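Local coordinates for gamma-butyrobetaine hydroxylase-like N-terminal domain-containing protein (PDB 3LUU) that is of uncharacterised function, belongs to the gamma-butyrobetaine hydroxylase-like N-terminal (DUF971) family, and binds a zinc ion, at residues Arg13-Met16 against Ile17-Val20; Val23-Ala26 against Asp27-Ser31. All coordinates share one frame; numbering follows the deposited sequence.

Interaction 1: residues Arg13-Met16 against Ile17-Val20; sequences RPLM and ISRV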
loop_
_atom_site.group_PDB
_atom_site.type_symbol
_atom_site.label_atom_id
_atom_site.label_comp_id
_atom_site.label_asym_id
_atom_site.label_seq_id
_atom_site.Cartn_x
_atom_site.Cartn_y
_atom_site.Cartn_z
ATOM N N ARG A 13 -4.962 2.927 -7.587
ATOM C CA ARG A 13 -5.093 1.971 -8.680
ATOM C C ARG A 13 -4.263 0.756 -8.358
ATOM O O ARG A 13 -3.081 0.734 -8.655
ATOM C CB ARG A 13 -4.581 2.563 -9.993
ATOM C CG ARG A 13 -5.407 3.709 -10.473
ATOM C CD ARG A 13 -4.789 4.306 -11.700
ATOM N NE ARG A 13 -3.478 4.921 -11.450
ATOM C CZ ARG A 13 -3.286 6.159 -10.987
ATOM N NH1 ARG A 13 -4.309 6.947 -10.679
ATOM N NH2 ARG A 13 -2.052 6.613 -10.828
ATOM N N PRO A 14 -4.885 -0.289 -7.813
ATOM C CA PRO A 14 -4.129 -1.523 -7.662
ATOM C C PRO A 14 -4.070 -2.298 -8.990
ATOM O O PRO A 14 -5.113 -2.688 -9.539
ATOM C CB PRO A 14 -4.895 -2.277 -6.582
ATOM C CG PRO A 14 -6.264 -1.725 -6.591
ATOM C CD PRO A 14 -6.240 -0.371 -7.253
ATOM N N LEU A 15 -2.856 -2.486 -9.518
ATOM C CA LEU A 15 -2.637 -3.074 -10.849
ATOM C C LEU A 15 -2.210 -4.531 -10.707
ATOM O O LEU A 15 -1.096 -4.831 -10.304
ATOM C CB LEU A 15 -1.608 -2.255 -11.635
ATOM C CG LEU A 15 -1.901 -0.751 -11.882
ATOM C CD1 LEU A 15 -0.632 -0.016 -12.352
ATOM C CD2 LEU A 15 -3.090 -0.564 -12.881
HETATM N N MSE A 16 -3.116 -5.445 -11.038
HETATM C CA MSE A 16 -2.882 -6.873 -10.836
HETATM C C MSE A 16 -1.810 -7.452 -11.752
HETATM O O MSE A 16 -1.092 -8.347 -11.354
HETATM C CB MSE A 16 -4.165 -7.677 -11.031
HETATM C CG MSE A 16 -5.336 -7.206 -10.225
HETATM SE SE MSE A 16 -4.887 -7.234 -8.336
HETATM C CE MSE A 16 -4.165 -9.051 -8.320
ATOM N N ILE A 17 -1.721 -6.965 -12.982
ATOM C CA ILE A 17 -0.771 -7.543 -13.934
ATOM C C ILE A 17 0.664 -7.149 -13.551
ATOM O O ILE A 17 1.505 -8.002 -13.417
ATOM C CB ILE A 17 -1.124 -7.170 -15.423
ATOM C CG1 ILE A 17 -2.580 -7.599 -15.750
ATOM C CG2 ILE A 17 -0.127 -7.790 -16.434
ATOM C CD1 ILE A 17 -2.889 -9.032 -15.434
ATOM N N SER A 18 0.913 -5.865 -13.347
ATOM C CA SER A 18 2.213 -5.379 -12.955
ATOM C C SER A 18 2.556 -5.549 -11.455
ATOM O O SER A 18 3.702 -5.407 -11.057
ATOM C CB SER A 18 2.359 -3.938 -13.405
ATOM O OG SER A 18 1.384 -3.131 -12.793
ATOM N N ARG A 19 1.556 -5.866 -10.641
ATOM C CA ARG A 19 1.706 -6.129 -9.213
ATOM C C ARG A 19 2.220 -4.926 -8.445
ATOM O O ARG A 19 3.117 -5.051 -7.590
ATOM C CB ARG A 19 2.523 -7.396 -8.940
ATOM C CG ARG A 19 1.993 -8.584 -9.743
ATOM C CD ARG A 19 1.909 -9.899 -8.966
ATOM N NE ARG A 19 3.215 -10.522 -8.739
ATOM C CZ ARG A 19 3.972 -11.121 -9.670
ATOM N NH1 ARG A 19 3.588 -11.176 -10.946
ATOM N NH2 ARG A 19 5.143 -11.670 -9.325
ATOM N N VAL A 20 1.561 -3.798 -8.709
ATOM C CA VAL A 20 1.896 -2.541 -8.039
ATOM C C VAL A 20 0.635 -1.766 -7.778
ATOM O O VAL A 20 -0.370 -1.863 -8.516
ATOM C CB VAL A 20 2.906 -1.634 -8.807
ATOM C CG1 VAL A 20 4.148 -2.413 -9.187
ATOM C CG2 VAL A 20 2.262 -0.973 -10.025
HETATM O O HOH W 1 0.553 -10.888 -12.367
#

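Interaction 2: residues Val23-Ala26 against Asp27-Ser31; sequences VDWA and DGHTS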
loop_
_atom_site.group_PDB
_atom_site.type_symbol
_atom_site.label_atom_id
_atom_site.label_comp_id
_atom_site.label_asym_id
_atom_site.label_seq_id
_atom_site.Cartn_x
_atom_site.Cartn_y
_atom_site.Cartn_z
ATOM N N VAL A 23 -0.817 5.314 -6.266
ATOM C CA VAL A 23 -1.600 6.292 -5.506
ATOM C C VAL A 23 -1.170 7.676 -5.981
ATOM O O VAL A 23 0.011 7.996 -5.968
ATOM C CB VAL A 23 -1.363 6.212 -3.984
ATOM C CG1 VAL A 23 -2.288 7.255 -3.266
ATOM C CG2 VAL A 23 -1.570 4.789 -3.457
ATOM N N ASP A 24 -2.131 8.447 -6.452
ATOM C CA ASP A 24 -1.905 9.824 -6.853
ATOM C C ASP A 24 -2.147 10.676 -5.623
ATOM O O ASP A 24 -3.168 10.514 -4.946
ATOM C CB ASP A 24 -2.902 10.260 -7.895
ATOM C CG ASP A 24 -2.688 9.622 -9.253
ATOM O OD1 ASP A 24 -1.587 9.147 -9.634
ATOM O OD2 ASP A 24 -3.685 9.644 -9.971
ATOM N N TRP A 25 -1.220 11.596 -5.358
ATOM C CA TRP A 25 -1.272 12.432 -4.154
ATOM C C TRP A 25 -1.450 13.882 -4.563
ATOM O O TRP A 25 -1.169 14.218 -5.708
ATOM C CB TRP A 25 0.038 12.310 -3.397
ATOM C CG TRP A 25 0.420 10.927 -2.953
ATOM C CD1 TRP A 25 1.383 10.144 -3.500
ATOM C CD2 TRP A 25 -0.134 10.187 -1.867
ATOM N NE1 TRP A 25 1.473 8.959 -2.817
ATOM C CE2 TRP A 25 0.544 8.960 -1.810
ATOM C CE3 TRP A 25 -1.149 10.437 -0.940
ATOM C CZ2 TRP A 25 0.270 7.985 -0.818
ATOM C CZ3 TRP A 25 -1.420 9.489 0.035
ATOM C CH2 TRP A 25 -0.718 8.262 0.077
ATOM N N ALA A 26 -1.843 14.726 -3.616
ATOM C CA ALA A 26 -2.135 16.146 -3.892
ATOM C C ALA A 26 -0.891 17.019 -4.212
ATOM O O ALA A 26 -1.042 18.077 -4.818
ATOM C CB ALA A 26 -2.935 16.736 -2.761
ATOM N N ASP A 27 0.327 16.594 -3.845
ATOM C CA ASP A 27 1.547 17.331 -4.253
ATOM C C ASP A 27 1.980 17.007 -5.727
ATOM O O ASP A 27 3.067 17.412 -6.185
ATOM C CB ASP A 27 2.703 17.052 -3.258
ATOM C CG ASP A 27 3.212 15.623 -3.340
ATOM O OD1 ASP A 27 2.396 14.742 -3.754
ATOM O OD2 ASP A 27 4.423 15.369 -3.020
ATOM N N GLY A 28 1.145 16.233 -6.436
ATOM C CA GLY A 28 1.416 15.809 -7.816
ATOM C C GLY A 28 2.237 14.550 -7.931
ATOM O O GLY A 28 2.497 14.080 -9.028
ATOM N N HIS A 29 2.665 13.993 -6.803
ATOM C CA HIS A 29 3.429 12.776 -6.838
ATOM C C HIS A 29 2.478 11.578 -7.032
ATOM O O HIS A 29 1.344 11.623 -6.596
ATOM C CB HIS A 29 4.223 12.619 -5.531
ATOM C CG HIS A 29 5.153 11.462 -5.553
ATOM N ND1 HIS A 29 6.120 11.319 -6.521
ATOM C CD2 HIS A 29 5.255 10.375 -4.751
ATOM C CE1 HIS A 29 6.785 10.198 -6.316
ATOM N NE2 HIS A 29 6.279 9.605 -5.250
ATOM N N THR A 30 2.954 10.540 -7.724
ATOM C CA THR A 30 2.272 9.242 -7.771
ATOM C C THR A 30 3.233 8.212 -7.203
ATOM O O THR A 30 4.373 8.071 -7.683
ATOM C CB THR A 30 1.853 8.850 -9.192
ATOM O OG1 THR A 30 1.020 9.872 -9.722
ATOM C CG2 THR A 30 1.072 7.495 -9.212
ATOM N N SER A 31 2.798 7.510 -6.157
ATOM C CA SER A 31 3.592 6.416 -5.618
ATOM C C SER A 31 3.275 5.189 -6.418
ATOM O O SER A 31 2.137 4.998 -6.851
ATOM C CB SER A 31 3.267 6.168 -4.151
ATOM O OG SER A 31 3.536 7.303 -3.342
#

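Interaction 1: residues Arg13-Met16 against Ile17-Val20
Leu-15 and Val-20 form the antiparallel, hydrogen-bonded pair that closes a local hairpin turn at the surface, where strand 9-15 reverses into strand 20-25. The loop between them illustrates how one carbonyl can organise a tight turn. Leu-15 N donates to Val-20 O at 2.8 Å, a fairly straight bond with an N-H...O angle of 161°. In return, Leu-15 O accepts from Val-20 N at 3.3 Å. The same carbonyl oxygen also takes Arg-19 N, in a weak bond bent to 124°. Arg-19 and Val-20 together therefore face the single residue Leu-15, a G1 beta bulge. Arg-19 takes a left-handed backbone conformation after three right-handed residues.

Side chains supplement this backbone frame. Ser-18 sets its OG between its own backbone N and carbonyl carbon (chi1 61°), which brings the oxygen to 3.3 Å from Leu-15 CB, a van der Waals contact with an apolar partner. Less certain, because Val-20 has two conformers, is the apolar contact on one face of the sheet: in the conformer described, Leu-15 CD1 comes to 3.8 Å from Val-20 CG2. Arg-19 CG packs 3.5 Å from Met-16 O. That oxygen accepts from a water at 3.2 Å, and the water weakly joins Arg-19 NH1. Arg-19 NH2 hydrogen-bonds to Glu-62 O, tying the turn to another loop.

Since backbone bonds secure the reversal and side chains add a modest apolar contact and a few packing contacts, the turn's shape probably depends more on its main-chain geometry than on any one side chain.

Interaction 2: residues Val23-Ala26 against Asp27-Ser31
The indole of Trp-25 meets Ser-31 OG and His-29 O at its edge: NE1 donates to Ser-31 OG at 2.7 Å, with that hydroxyl oxygen in the ring plane and an N-H...O angle of 164°. Over one face sits Val-23 CG1, 3.5 Å above the plane and offset toward the rim; Arg-96 makes a cation-pi contact with the ring. His-29 CD2 comes obliquely to 4.1 Å from Trp-25 CD1. A serine in place of Trp-25 would probably leave Ser-31 OG without its indole donor and Arg-96 without its aromatic partner, and would open a gap beside Val-23.

On the other face of the hairpin from Val-23 and Ser-31, Thr-30 and Asp-24 lie side by side in a non-hydrogen-bonded pair. Thr-30 OG1, anti to its own carbonyl carbon (chi1 -57°), donates to Asp-24 OD1 at 2.7 Å from the anti side, 31° out of the carboxylate plane. Trp-25 N bonds to His-29 O at 2.8 Å. Gly-28, the last residue of the type I turn from Trp-25, has positive phi and donates its N-H to Trp-25 O. Asp-27 OD1 accepts from His-29 N at 3.2 Å, an Asx turn that braces the loop, while its OD2 pairs with Arg-96.

His-29 NE2 and Ser-31 OG are both hydrogen-bonded to Asp-99 OD2. This hairpin end lies beside strand 9-15, where Pro-9 touches Val-23 and Trp-25, and against helix 92-98, where Trp-92 touches Trp-25.

Overall arrangement
Interactions 1 and 2 are successive reversals of one three-stranded antiparallel sheet, with strand 20-25 in the middle leaving the first turn and entering the second. Their centres lie 16 Å apart, yet they touch: Arg-13 NH2 forms a 2.8 Å salt bridge with Asp-24 OD1, so that this oxygen serves both Arg-13 and Thr-30. Arg-13 also pairs through NH1 with Glu-11 and through NE with Glu-22. Each turn has a residue of positive phi, Arg-19 in one and Gly-28 in the other. Neither contact supplies a ligand to the zinc ion, which is held by His-37, Glu-41 and Glu-101. The side chain of Val-20 is about 13 Å from the zinc ion, and the side chain of Ser-31 is about 12 Å from the zinc ion.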